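Nucleoporin nup120 (Schizosaccharomyces pombe, PDB 4GQ2) serves as a structural constituent of the nuclear pore complex, whose nucleoporins can also act as docking or interaction partners for transiently associated transport factors. Local coordinates at residues F17-T22 against T85-S90; K95-K100 against W147-D152. One frame throughout, in Å; residues are numbered along the deposited sequence.

Interaction 1 (F17-T22 against T85-S90); sequences FCLEGT and TIFDVS
The tight part of this contact is an edge-to-face pair of phenylalanines. The F87 ring presents its CD2 corner over the centre of the F17 ring, where CD2 stands 3.8 Å above the plane of F17. Ring centroids are 5.0 Å apart and the planes meet at 63°, steep enough for a T-shaped rather than a parallel stack. The rim of F17 is filled separately: V89 CG1 approaches F17 CE2 at 3.7 Å in the ring plane, and the backbone atom D88 O reaches the same edge, 3.5 Å from F17 CE2. Beyond that edge the chain is held by an Asx turn, in which D88 OD1 receives S90 N at 2.8 Å (165° at the hydrogen) and, on its syn lone pair, S90 OG at a very short 2.5 Å. The looser side is that of L19, a partly exposed residue whose CD1 rests obliquely against F87 CE2 at 3.7 Å; E20, next along, is exposed. No hydrogen bond crosses; apart from D88 O at the ring edge, the touching atoms are carbon. F673 of helix 672-703 also stacks on F17. The arrangement is consistent with a sheet of the beta-propeller domain, in which strand 101-106 lies between strands 21-26 and 83-88, packed here against the helical part of the protein.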
loop_
_atom_site.group_PDB
_atom_site.type_symbol
_atom_site.label_atom_id
_atom_site.label_comp_id
_atom_site.label_asym_id
_atom_site.label_seq_id
_atom_site.Cartn_x
_atom_site.Cartn_y
_atom_site.Cartn_z
ATOM N N PHE A 17 -10.478 -5.193 -7.270
ATOM C CA PHE A 17 -10.573 -6.561 -7.786
ATOM C C PHE A 17 -9.365 -6.943 -8.653
ATOM O O PHE A 17 -9.348 -8.029 -9.228
ATOM C CB PHE A 17 -11.860 -6.721 -8.604
ATOM C CG PHE A 17 -13.077 -7.043 -7.783
ATOM C CD1 PHE A 17 -13.594 -6.127 -6.873
ATOM C CD2 PHE A 17 -13.726 -8.265 -7.936
ATOM C CE1 PHE A 17 -14.723 -6.431 -6.115
ATOM C CE2 PHE A 17 -14.861 -8.570 -7.189
ATOM C CZ PHE A 17 -15.361 -7.652 -6.277
ATOM N N CYS A 18 -8.364 -6.059 -8.751
ATOM C CA CYS A 18 -7.191 -6.282 -9.620
ATOM C C CYS A 18 -7.579 -6.574 -11.071
ATOM O O CYS A 18 -7.012 -7.462 -11.711
ATOM C CB CYS A 18 -6.297 -7.410 -9.098
ATOM S SG CYS A 18 -5.859 -7.278 -7.359
ATOM N N LEU A 19 -8.543 -5.820 -11.585
ATOM C CA LEU A 19 -9.016 -6.030 -12.936
ATOM C C LEU A 19 -8.261 -5.151 -13.919
ATOM O O LEU A 19 -7.821 -4.056 -13.571
ATOM C CB LEU A 19 -10.512 -5.743 -13.020
ATOM C CG LEU A 19 -11.480 -6.611 -12.205
ATOM C CD1 LEU A 19 -12.920 -6.258 -12.566
ATOM C CD2 LEU A 19 -11.235 -8.110 -12.372
ATOM N N GLU A 20 -8.120 -5.643 -15.144
ATOM C CA GLU A 20 -7.481 -4.899 -16.226
ATOM C C GLU A 20 -8.466 -4.048 -17.026
ATOM O O GLU A 20 -8.079 -3.042 -17.623
ATOM C CB GLU A 20 -6.738 -5.853 -17.157
ATOM C CG GLU A 20 -5.442 -6.401 -16.575
ATOM C CD GLU A 20 -4.776 -7.424 -17.478
ATOM O OE1 GLU A 20 -3.929 -8.193 -16.976
ATOM O OE2 GLU A 20 -5.097 -7.467 -18.688
ATOM N N GLY A 21 -9.735 -4.453 -17.043
ATOM C CA GLY A 21 -10.764 -3.682 -17.734
ATOM C C GLY A 21 -12.176 -4.234 -17.646
ATOM O O GLY A 21 -12.473 -5.125 -16.847
ATOM N N THR A 22 -13.043 -3.684 -18.489
ATOM C CA THR A 22 -14.467 -3.974 -18.476
ATOM C C THR A 22 -14.902 -4.323 -19.895
ATOM O O THR A 22 -14.602 -3.584 -20.836
ATOM C CB THR A 22 -15.259 -2.734 -18.010
ATOM O OG1 THR A 22 -14.771 -2.299 -16.731
ATOM C CG2 THR A 22 -16.742 -3.038 -17.920
ATOM N N THR A 85 -23.824 -4.414 -13.959
ATOM C CA THR A 85 -22.426 -4.835 -13.912
ATOM C C THR A 85 -22.302 -6.192 -13.252
ATOM O O THR A 85 -23.048 -6.500 -12.326
ATOM C CB THR A 85 -21.545 -3.847 -13.133
ATOM O OG1 THR A 85 -21.926 -3.859 -11.750
ATOM C CG2 THR A 85 -21.665 -2.433 -13.704
ATOM N N ILE A 86 -21.363 -6.998 -13.739
ATOM C CA ILE A 86 -21.107 -8.316 -13.162
ATOM C C ILE A 86 -19.634 -8.484 -12.812
ATOM O O ILE A 86 -18.764 -8.353 -13.673
ATOM C CB ILE A 86 -21.523 -9.456 -14.116
ATOM C CG1 ILE A 86 -22.970 -9.275 -14.575
ATOM C CG2 ILE A 86 -21.336 -10.811 -13.444
ATOM C CD1 ILE A 86 -23.305 -9.989 -15.867
ATOM N N PHE A 87 -19.376 -8.777 -11.541
ATOM C CA PHE A 87 -18.036 -9.050 -11.038
ATOM C C PHE A 87 -17.934 -10.495 -10.541
ATOM O O PHE A 87 -18.805 -10.971 -9.814
ATOM C CB PHE A 87 -17.720 -8.107 -9.881
ATOM C CG PHE A 87 -17.389 -6.698 -10.301
ATOM C CD1 PHE A 87 -18.380 -5.829 -10.751
ATOM C CD2 PHE A 87 -16.078 -6.225 -10.208
ATOM C CE1 PHE A 87 -18.070 -4.518 -11.120
ATOM C CE2 PHE A 87 -15.761 -4.923 -10.574
ATOM C CZ PHE A 87 -16.761 -4.062 -11.024
ATOM N N ASP A 88 -16.871 -11.191 -10.933
ATOM C CA ASP A 88 -16.587 -12.520 -10.399
ATOM C C ASP A 88 -16.068 -12.390 -8.963
ATOM O O ASP A 88 -15.051 -11.742 -8.714
ATOM C CB ASP A 88 -15.573 -13.254 -11.283
ATOM C CG ASP A 88 -15.292 -14.682 -10.812
ATOM O OD1 ASP A 88 -15.662 -15.031 -9.675
ATOM O OD2 ASP A 88 -14.692 -15.464 -11.580
ATOM N N VAL A 89 -16.772 -13.006 -8.019
ATOM C CA VAL A 89 -16.403 -12.910 -6.609
ATOM C C VAL A 89 -16.095 -14.280 -6.016
ATOM O O VAL A 89 -16.172 -14.463 -4.797
ATOM C CB VAL A 89 -17.489 -12.188 -5.776
ATOM C CG1 VAL A 89 -17.673 -10.756 -6.259
ATOM C CG2 VAL A 89 -18.815 -12.941 -5.838
ATOM N N SER A 90 -15.739 -15.231 -6.885
ATOM C CA SER A 90 -15.419 -16.603 -6.473
ATOM C C SER A 90 -14.268 -16.620 -5.484
ATOM O O SER A 90 -13.260 -15.954 -5.696
ATOM C CB SER A 90 -15.033 -17.464 -7.677
ATOM O OG SER A 90 -15.938 -17.284 -8.747
#

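Interaction 2 (K95-K100 against W147-D152); sequences KEPLSK and WFQLPD
F148 O, a carbonyl oxygen of a short, weakly bonded helical turn, is gripped twice by the 95-100 loop, by one weak hydrogen bond and by one CA-H...O contact. K100 N makes the hydrogen bond at 2.9 Å, weak because the angle at the hydrogen is only 128°; S99 CA makes the CA-H...O contact at 3.4 Å. Backbone thus meets backbone here, while the F148 side chain leads away from the loop and packs on V103 of strand 101-106. S99 OG passes F148 CB at 4.1 Å and has its polar partner in D88 OD2.

The other half of the contact is carried by Q149. Its chain is extended beyond CG and runs past the loop backbone, Q149 CG lying 3.8 Å from P97 O, to bring the amide to E96. Q149 NE2 donates to E96 OE1 at 3.3 Å, with 142° at the hydrogen. The acceptor sits almost exactly in the amide plane, whereas the donor comes from above the carboxylate, 38° out of its plane, with the two flat groups turned nearly perpendicular. E96 OE2 forms a salt bridge with K145, so the carboxylate has a partner on each oxygen and is likely to remain charged. P97 borders the amide, with P97 CD 3.6 Å from Q149 NE2. An alanine at Q149 would probably loosen E96, left with its K145 bridge, and would strip the amide from beside exposed P97. Both segments connect strands, 95-100 joining 83-88 to 101-106 and 147-152 lying between 138-143 and 160-163: a contact between connections of two consecutive beta-propeller sheets.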
loop_
_atom_site.group_PDB
_atom_site.type_symbol
_atom_site.label_atom_id
_atom_site.label_comp_id
_atom_site.label_asym_id
_atom_site.label_seq_id
_atom_site.Cartn_x
_atom_site.Cartn_y
_atom_site.Cartn_z
ATOM N N LYS A 95 -9.911 -24.556 -12.084
ATOM C CA LYS A 95 -8.990 -25.059 -13.092
ATOM C C LYS A 95 -8.920 -24.057 -14.246
ATOM O O LYS A 95 -8.606 -24.430 -15.380
ATOM C CB LYS A 95 -9.483 -26.405 -13.633
ATOM C CG LYS A 95 -9.154 -27.623 -12.784
ATOM C CD LYS A 95 -9.528 -28.901 -13.527
ATOM C CE LYS A 95 -9.065 -30.152 -12.792
ATOM N NZ LYS A 95 -9.905 -30.476 -11.606
ATOM N N GLU A 96 -9.212 -22.789 -13.955
ATOM C CA GLU A 96 -9.496 -21.805 -15.006
ATOM C C GLU A 96 -8.588 -20.568 -14.974
ATOM O O GLU A 96 -7.999 -20.262 -13.938
ATOM C CB GLU A 96 -10.973 -21.390 -14.945
ATOM C CG GLU A 96 -11.957 -22.544 -15.114
ATOM C CD GLU A 96 -13.293 -22.119 -15.700
ATOM O OE1 GLU A 96 -13.298 -21.381 -16.711
ATOM O OE2 GLU A 96 -14.342 -22.537 -15.160
ATOM N N PRO A 97 -8.477 -19.849 -16.114
ATOM C CA PRO A 97 -7.723 -18.588 -16.133
ATOM C C PRO A 97 -8.374 -17.560 -15.213
ATOM O O PRO A 97 -9.595 -17.587 -15.018
ATOM C CB PRO A 97 -7.836 -18.117 -17.589
ATOM C CG PRO A 97 -8.294 -19.305 -18.370
ATOM C CD PRO A 97 -9.111 -20.124 -17.417
ATOM N N LEU A 98 -7.561 -16.666 -14.657
ATOM C CA LEU A 98 -8.037 -15.664 -13.712
ATOM C C LEU A 98 -9.061 -14.720 -14.324
ATOM O O LEU A 98 -9.002 -14.410 -15.516
ATOM C CB LEU A 98 -6.869 -14.847 -13.171
ATOM C CG LEU A 98 -5.739 -15.604 -12.476
ATOM C CD1 LEU A 98 -4.637 -14.623 -12.116
ATOM C CD2 LEU A 98 -6.221 -16.358 -11.245
ATOM N N SER A 99 -9.999 -14.271 -13.494
ATOM C CA SER A 99 -10.939 -13.230 -13.890
ATOM C C SER A 99 -10.244 -11.877 -13.823
ATOM O O SER A 99 -10.048 -11.324 -12.747
ATOM C CB SER A 99 -12.167 -13.241 -12.979
ATOM O OG SER A 99 -12.819 -14.495 -13.019
ATOM N N LYS A 100 -9.854 -11.355 -14.979
ATOM C CA LYS A 100 -9.144 -10.081 -15.050
ATOM C C LYS A 100 -10.053 -8.985 -15.575
ATOM O O LYS A 100 -9.624 -7.842 -15.770
ATOM C CB LYS A 100 -7.914 -10.210 -15.949
ATOM C CG LYS A 100 -6.782 -11.057 -15.386
ATOM C CD LYS A 100 -5.835 -11.468 -16.505
ATOM C CE LYS A 100 -4.476 -11.904 -15.983
ATOM N NZ LYS A 100 -3.586 -12.369 -17.088
ATOM N N TRP A 147 -15.597 -13.806 -21.126
ATOM C CA TRP A 147 -15.773 -12.364 -20.961
ATOM C C TRP A 147 -15.016 -11.851 -19.776
ATOM O O TRP A 147 -14.573 -10.701 -19.755
ATOM C CB TRP A 147 -17.241 -12.014 -20.774
ATOM C CG TRP A 147 -18.141 -12.329 -21.937
ATOM C CD1 TRP A 147 -17.786 -12.803 -23.200
ATOM C CD2 TRP A 147 -19.592 -12.148 -21.994
ATOM N NE1 TRP A 147 -18.890 -12.953 -23.993
ATOM C CE2 TRP A 147 -20.005 -12.577 -23.335
ATOM C CE3 TRP A 147 -20.558 -11.704 -21.098
ATOM C CZ2 TRP A 147 -21.333 -12.550 -23.738
ATOM C CZ3 TRP A 147 -21.893 -11.681 -21.515
ATOM C CH2 TRP A 147 -22.270 -12.091 -22.804
ATOM N N PHE A 148 -14.884 -12.706 -18.770
ATOM C CA PHE A 148 -14.198 -12.347 -17.554
ATOM C C PHE A 148 -12.693 -12.538 -17.678
ATOM O O PHE A 148 -11.931 -11.977 -16.893
ATOM C CB PHE A 148 -14.752 -13.170 -16.387
ATOM C CG PHE A 148 -16.214 -12.949 -16.139
ATOM C CD1 PHE A 148 -16.641 -11.904 -15.326
ATOM C CD2 PHE A 148 -17.166 -13.772 -16.729
ATOM C CE1 PHE A 148 -17.992 -11.689 -15.099
ATOM C CE2 PHE A 148 -18.518 -13.557 -16.508
ATOM C CZ PHE A 148 -18.930 -12.514 -15.694
ATOM N N GLN A 149 -12.265 -13.307 -18.679
ATOM C CA GLN A 149 -10.884 -13.788 -18.732
ATOM C C GLN A 149 -10.010 -13.117 -19.772
ATOM O O GLN A 149 -8.836 -12.873 -19.519
ATOM C CB GLN A 149 -10.858 -15.297 -18.940
ATOM C CG GLN A 149 -11.598 -16.091 -17.877
ATOM C CD GLN A 149 -11.928 -17.494 -18.339
ATOM O OE1 GLN A 149 -11.871 -17.791 -19.530
ATOM N NE2 GLN A 149 -12.273 -18.369 -17.397
ATOM N N LEU A 150 -10.576 -12.827 -20.939
ATOM C CA LEU A 150 -9.785 -12.358 -22.074
ATOM C C LEU A 150 -10.203 -10.966 -22.516
ATOM O O LEU A 150 -11.400 -10.675 -22.557
ATOM C CB LEU A 150 -9.909 -13.331 -23.253
ATOM C CG LEU A 150 -9.541 -14.809 -23.048
ATOM C CD1 LEU A 150 -9.982 -15.628 -24.254
ATOM C CD2 LEU A 150 -8.053 -15.002 -22.764
ATOM N N PRO A 151 -9.218 -10.106 -22.861
ATOM C CA PRO A 151 -9.497 -8.739 -23.313
ATOM C C PRO A 151 -10.255 -8.710 -24.643
ATOM O O PRO A 151 -10.046 -9.586 -25.488
ATOM C CB PRO A 151 -8.099 -8.121 -23.471
ATOM C CG PRO A 151 -7.175 -9.276 -23.641
ATOM C CD PRO A 151 -7.772 -10.408 -22.862
ATOM N N ASP A 152 -11.130 -7.716 -24.810
ATOM C CA ASP A 152 -11.964 -7.567 -26.018
ATOM C C ASP A 152 -12.526 -8.905 -26.539
ATOM O O ASP A 152 -12.393 -9.235 -27.723
ATOM C CB ASP A 152 -11.188 -6.830 -27.125
ATOM C CG ASP A 152 -10.724 -5.439 -26.701
ATOM O OD1 ASP A 152 -11.511 -4.700 -26.070
ATOM O OD2 ASP A 152 -9.569 -5.081 -27.015
#

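Overall arrangement
From the N terminus, the chain passes through 17-22 into strand 21-26 and returns at 85-90, where interaction 1 closes a loop of 62 intervening residues. Only then does 95-100 open interaction 2, which closes at 147-152 after 46 more. The two are in series, neither nesting nor crossing, yet their centres are about 9 Å apart and they touch directly. D88 OD2 and S99 OG, 2.6 Å apart, probably share a hydrogen bond, as do E20 N and K100 O at 2.7 Å. The 95-100 loop therefore links the five-stranded mixed sheet of interaction 1 to the connection between strands 138-143 and 160-163 of the next, four-stranded sheet.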